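Local coordinates for imine reductase (Amycolatopsis orientalis, PDB 5FWN) that catalyses the reduction of imines to amines, with an NADP(H) cofactor bound in its Rossmann-type domain, at the interface of chains A and B. Residues are numbered along the deposited sequence; one frame, centred on the assembly and turned at random. Chains: chain A/B, Imine reductase.

Contact 1: the interface of chains A and B. Residues chain A 177, 207, 211-212, 215-216; chain B 177, 211, 215-216.
A:Leu211 and B:Leu211 interlock at the centre of a helix-helix contact in the all-helical C-terminal half of this imine reductase, a family whose subunits embrace as two-fold dimers. The two side chains slide past each other in opposite directions, each leaving its helix 199-222 with CG anti to the backbone N. Beyond CG they differ, chi2 being 52° in A:Leu211 and 166° in B:Leu211, and the local packing therefore departs from exact two-fold symmetry. The A:Leu211 CG methine presses on the B:Leu211 CD2 methyl at 3.4 Å, a tight fit, while A:Leu211 CD1 lies 3.5 Å from B:Leu211 CG. An alanine in place of A:Leu211 would probably open a gap beside the B:Leu211 branch, leaving its methyls without their mate and freer to turn. Contacts with backbone carbon extend the apolar patch. A:Val207 CG1 sits against B:Gly216 CA at 3.5 Å, where the missing side chain lets the helices come close. A:Leu211 CD2 also reaches B:Gly216 CA (3.8 Å), and B:Leu211 CD1 meets A:Gly216 CA at 3.9 Å. Looser methionine-isoleucine pairs flank this core, the side chains meeting at about a right angle: A:Ile215 CD1 touches B:Met177 CG at 4.1 Å, and A:Met177 CG lies 4.2 Å from B:Ile215 CD1. B:Met177 CE turns towards A:Leu211 CD1, joining the flank to the leucine pair.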
# COMPACT_ATOMS: atom_id res chain seq x y z
N MET A 177 7.55 3.53 -1.41
CA MET A 177 6.43 2.80 -0.83
C MET A 177 5.47 2.23 -1.91
O MET A 177 4.97 1.11 -1.78
CB MET A 177 5.68 3.72 0.12
CG MET A 177 4.41 3.13 0.77
SD MET A 177 3.46 4.40 1.64
CE MET A 177 2.08 3.40 2.19
N VAL A 207 -8.13 -2.98 -2.88
CA VAL A 207 -7.87 -1.54 -3.00
C VAL A 207 -8.94 -0.71 -2.27
O VAL A 207 -8.61 0.20 -1.51
CB VAL A 207 -7.79 -1.10 -4.45
CG1 VAL A 207 -7.72 0.43 -4.56
CG2 VAL A 207 -6.58 -1.71 -5.12
N LEU A 211 -6.73 -1.97 1.63
CA LEU A 211 -5.66 -0.99 1.60
C LEU A 211 -5.91 0.19 2.62
O LEU A 211 -5.09 0.47 3.46
CB LEU A 211 -5.45 -0.53 0.14
CG LEU A 211 -4.32 0.44 -0.22
CD1 LEU A 211 -2.94 0.02 0.30
CD2 LEU A 211 -4.18 0.63 -1.72
N PRO A 212 -7.05 0.83 2.56
CA PRO A 212 -7.28 1.89 3.58
C PRO A 212 -7.63 1.41 4.97
O PRO A 212 -7.10 1.95 5.95
CB PRO A 212 -8.43 2.71 2.99
CG PRO A 212 -9.16 1.74 2.10
CD PRO A 212 -8.07 0.90 1.48
N ILE A 215 -4.23 -1.83 5.80
CA ILE A 215 -2.83 -1.43 5.61
C ILE A 215 -2.58 0.00 6.20
O ILE A 215 -1.68 0.20 7.00
CB ILE A 215 -2.40 -1.56 4.15
CG1 ILE A 215 -2.47 -3.03 3.70
CG2 ILE A 215 -1.00 -0.97 3.92
CD1 ILE A 215 -2.15 -3.25 2.19
N GLY A 216 -3.44 0.94 5.86
CA GLY A 216 -3.32 2.29 6.34
C GLY A 216 -3.39 2.42 7.86
O GLY A 216 -2.56 3.09 8.50
N MET B 177 0.44 -8.74 0.59
CA MET B 177 0.46 -7.36 0.14
C MET B 177 0.72 -6.39 1.29
O MET B 177 1.49 -5.42 1.14
CB MET B 177 -0.84 -7.02 -0.58
CG MET B 177 -1.01 -5.56 -1.01
SD MET B 177 -2.75 -5.22 -1.54
CE MET B 177 -2.55 -3.46 -1.94
N LEU B 211 -1.66 6.84 -0.31
CA LEU B 211 -2.07 5.43 -0.40
C LEU B 211 -3.40 5.24 -1.19
O LEU B 211 -3.45 4.48 -2.13
CB LEU B 211 -2.11 4.83 1.02
CG LEU B 211 -2.56 3.40 1.31
CD1 LEU B 211 -2.18 2.96 2.72
CD2 LEU B 211 -4.09 3.44 1.32
N ILE B 215 -1.61 5.13 -4.87
CA ILE B 215 -1.30 3.71 -4.93
C ILE B 215 -2.54 2.87 -5.34
O ILE B 215 -2.48 2.06 -6.27
CB ILE B 215 -0.67 3.20 -3.61
CG1 ILE B 215 0.68 3.91 -3.34
CG2 ILE B 215 -0.50 1.67 -3.61
CD1 ILE B 215 1.33 3.54 -1.99
N GLY B 216 -3.66 3.08 -4.67
CA GLY B 216 -4.90 2.37 -5.00
C GLY B 216 -5.33 2.56 -6.44
O GLY B 216 -5.67 1.58 -7.18

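Contact 2: the interface of chains A and B. Residues chain A 220, 223, 225-226; chain B 199-200, 203-204.
A:Ile226 lies over the first turns of B helix 199-222, beside B:Ala200, B:Thr203 and B:Lys204, in an apolar loop-on-helix contact of the imine reductase dimer. From CB the side chain forks. CG2, anti to the backbone N, stays with its own chain and packs 3.8 Å from A:Lys220 CB. CG1, beside the backbone N (chi1 -66°), heads for the partner and passes B:Thr203 CG2 at 4.1 Å, the two side chains running in opposite directions. The CD1 tip then lies over backbone, 3.5 Å from the B:Ala200 carbonyl O, and also meets B:Lys204 CG at 3.9 Å; the lysine is modelled only in part. B:Thr203 holds its methyl towards the loop because its hydroxyl OG1 hydrogen-bonds B:Ala199 O at 2.7 Å, one turn back, from above the carbonyl plane. The neighbouring A:Thr225 sets OG1 between its backbone N and carbonyl carbon (chi1 53°), next to the start of the helix: B:Ala200 N is 3.4 Å from OG1, a contact too long to count as a bond. Main-chain oxygens of A:Lys220, A:Ala223 and A:Ile226 converge on the side away from B, consistent with the calcium site these residues form in this protein.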
# COMPACT_ATOMS: atom_id res chain seq x y z
N LYS A 220 -0.37 3.41 10.67
CA LYS A 220 -0.56 4.46 11.71
C LYS A 220 -0.42 3.92 13.13
O LYS A 220 0.16 4.59 13.98
CB LYS A 220 -1.90 5.11 11.62
CG LYS A 220 -2.03 6.06 10.45
CD LYS A 220 -3.45 6.59 10.48
CE LYS A 220 -3.69 7.72 9.53
NZ LYS A 220 -5.17 7.87 9.37
N ALA A 223 3.22 3.42 13.76
CA ALA A 223 4.01 4.65 13.70
C ALA A 223 4.02 5.19 15.14
O ALA A 223 2.97 5.49 15.66
CB ALA A 223 3.38 5.65 12.76
N THR A 225 4.69 7.91 16.41
CA THR A 225 4.28 9.30 16.57
C THR A 225 2.81 9.56 16.28
O THR A 225 2.41 10.70 16.35
CB THR A 225 5.19 10.24 15.72
OG1 THR A 225 5.23 9.79 14.36
CG2 THR A 225 6.59 10.25 16.26
N ILE A 226 2.02 8.55 15.90
CA ILE A 226 0.61 8.74 15.52
C ILE A 226 -0.24 7.92 16.44
O ILE A 226 0.10 6.78 16.71
CB ILE A 226 0.31 8.18 14.14
CG1 ILE A 226 1.04 8.95 13.03
CG2 ILE A 226 -1.20 8.11 13.86
CD1 ILE A 226 0.42 10.28 12.70
N ALA B 199 7.96 12.35 11.50
CA ALA B 199 7.27 11.19 10.95
C ALA B 199 5.74 11.32 10.90
O ALA B 199 5.13 10.77 10.00
CB ALA B 199 7.69 9.94 11.69
N ALA B 200 5.15 12.04 11.86
CA ALA B 200 3.70 12.06 12.04
C ALA B 200 3.05 12.61 10.81
O ALA B 200 2.20 11.95 10.21
CB ALA B 200 3.32 12.92 13.23
N THR B 203 3.57 10.54 7.75
CA THR B 203 2.72 9.36 7.84
C THR B 203 1.28 9.63 7.37
O THR B 203 0.71 8.85 6.56
CB THR B 203 2.78 8.74 9.23
OG1 THR B 203 4.14 8.35 9.48
CG2 THR B 203 1.93 7.51 9.28
N LYS B 204 0.74 10.74 7.85
CA LYS B 204 -0.59 11.19 7.49
C LYS B 204 -0.68 11.49 6.01
O LYS B 204 -1.65 11.08 5.35
CB LYS B 204 -1.02 12.42 8.31
CG LYS B 204 -1.42 12.11 9.77
CD LYS B 204 -1.89 13.39 10.51

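Contact 3: the interface of chains A and B. Residues chain A 180-181, 184-185, 188, 206, 211, 215; chain B 173, 176-177, 180.
Helix 166-193 of each chain packs against its counterpart, with B:Met177 reaching across towards A:Gly184 and A:Phe185 and on to helix 199-222 of chain A. B:Met177 does most of the reaching: CG is anti to its backbone N (chi1 175°), and the extended chain carries the thioether well beyond its own helix. Its CB rests on the backbone at A:Gly184, 3.7 Å from the carbonyl O. Next, CG lies beside the A:Phe185 main chain, 3.8 Å from CA. SD comes to the edge of the A:Phe185 ring, in its plane, at 4.0 Å from CD1; the sulphur thus meets the rim of the ring and not a face. The CE methyl ends near A:Phe185 CB, with A:Leu211 and A:Ile215 flanking the thioether, while A:Ala206 borders SD more loosely. Small residues let the helix backbones draw together. A:Gly184 CA fits against B:Ser180 CB at 3.6 Å, glycine giving the serine room. The two copies of Ser180 face each other about the two-fold: B:Ser180 CB sits 3.3 Å from A:Ser180 O, and A:Ser180 CB is 3.4 Å from B:Ser180 O. Further along the same helices, A:Ala188 and B:Ala173 nestle together, A:Ala188 CA lying 3.9 Å from the B:Ala173 CB methyl.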
# COMPACT_ATOMS: atom_id res chain seq x y z
N SER A 180 6.88 -0.99 -3.63
CA SER A 180 6.74 -2.15 -2.75
C SER A 180 5.29 -2.62 -2.62
O SER A 180 5.02 -3.81 -2.68
CB SER A 180 7.28 -1.84 -1.38
OG SER A 180 8.72 -1.83 -1.36
N SER A 181 4.35 -1.67 -2.48
CA SER A 181 2.94 -2.00 -2.35
C SER A 181 2.39 -2.68 -3.59
O SER A 181 1.67 -3.64 -3.48
CB SER A 181 2.03 -0.79 -2.03
OG SER A 181 2.57 -0.04 -0.96
N GLY A 184 3.71 -6.27 -3.81
CA GLY A 184 2.99 -7.13 -2.90
C GLY A 184 1.58 -7.42 -3.38
O GLY A 184 1.13 -8.55 -3.33
N PHE A 185 0.91 -6.40 -3.93
CA PHE A 185 -0.38 -6.62 -4.58
C PHE A 185 -0.29 -7.68 -5.71
O PHE A 185 -1.17 -8.49 -5.85
CB PHE A 185 -0.96 -5.34 -5.19
CG PHE A 185 -2.18 -5.61 -6.02
CD1 PHE A 185 -3.39 -5.90 -5.39
CD2 PHE A 185 -2.09 -5.74 -7.38
CE1 PHE A 185 -4.49 -6.27 -6.13
CE2 PHE A 185 -3.22 -6.08 -8.12
CZ PHE A 185 -4.40 -6.37 -7.49
N ALA A 188 -0.13 -11.00 -4.29
CA ALA A 188 -1.50 -11.30 -3.85
C ALA A 188 -2.36 -11.77 -5.05
O ALA A 188 -3.06 -12.76 -4.95
CB ALA A 188 -2.14 -10.12 -3.19
N ALA A 206 -9.20 -5.53 -2.42
CA ALA A 206 -7.86 -5.19 -1.92
C ALA A 206 -7.65 -3.69 -1.86
O ALA A 206 -7.07 -3.20 -0.89
CB ALA A 206 -6.77 -5.81 -2.80
N LEU A 211 -6.73 -1.97 1.63
CA LEU A 211 -5.66 -0.99 1.60
C LEU A 211 -5.91 0.19 2.62
O LEU A 211 -5.09 0.47 3.46
CB LEU A 211 -5.45 -0.53 0.14
CG LEU A 211 -4.32 0.44 -0.22
CD1 LEU A 211 -2.94 0.02 0.30
CD2 LEU A 211 -4.18 0.63 -1.72
N ILE A 215 -4.23 -1.83 5.80
CA ILE A 215 -2.83 -1.43 5.61
C ILE A 215 -2.58 0.00 6.20
O ILE A 215 -1.68 0.20 7.00
CB ILE A 215 -2.40 -1.56 4.15
CG1 ILE A 215 -2.47 -3.03 3.70
CG2 ILE A 215 -1.00 -0.97 3.92
CD1 ILE A 215 -2.15 -3.25 2.19
N ALA B 173 -3.16 -13.91 0.82
CA ALA B 173 -2.86 -12.97 -0.27
C ALA B 173 -2.83 -11.48 0.22
O ALA B 173 -1.85 -10.74 -0.02
CB ALA B 173 -3.88 -13.15 -1.36
N SER B 176 0.06 -10.80 2.44
CA SER B 176 1.32 -10.73 1.69
C SER B 176 1.50 -9.32 1.15
O SER B 176 2.57 -8.75 1.27
CB SER B 176 1.34 -11.76 0.57
OG SER B 176 2.62 -11.88 0.02
N MET B 177 0.44 -8.74 0.59
CA MET B 177 0.46 -7.36 0.14
C MET B 177 0.72 -6.39 1.29
O MET B 177 1.49 -5.42 1.14
CB MET B 177 -0.84 -7.02 -0.58
CG MET B 177 -1.01 -5.56 -1.01
SD MET B 177 -2.75 -5.22 -1.54
CE MET B 177 -2.55 -3.46 -1.94
N SER B 180 4.48 -6.27 2.31
CA SER B 180 5.29 -5.51 1.34
C SER B 180 5.01 -3.99 1.48
O SER B 180 5.95 -3.19 1.44
CB SER B 180 4.95 -5.93 -0.09
OG SER B 180 5.55 -7.17 -0.40

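Contact 1 and contact 3 adjoin, the centres of their C-alpha atoms about 7 Å apart, and share A:Leu211, A:Ile215 and B:Met177; through these residues the packing of helices 166-193 and 199-222 becomes one apolar core around the two-fold. Contact 2 lies at the rim, about 15 Å from contact 1 and about 20 Å from contact 3 between C-alpha centres. Helix 199-222 ties it to contact 1, its B copy starting in contact 2 and passing through contact 1. With their symmetry twins, the patches grip this helix at its start and middle, as suits a stable dimer.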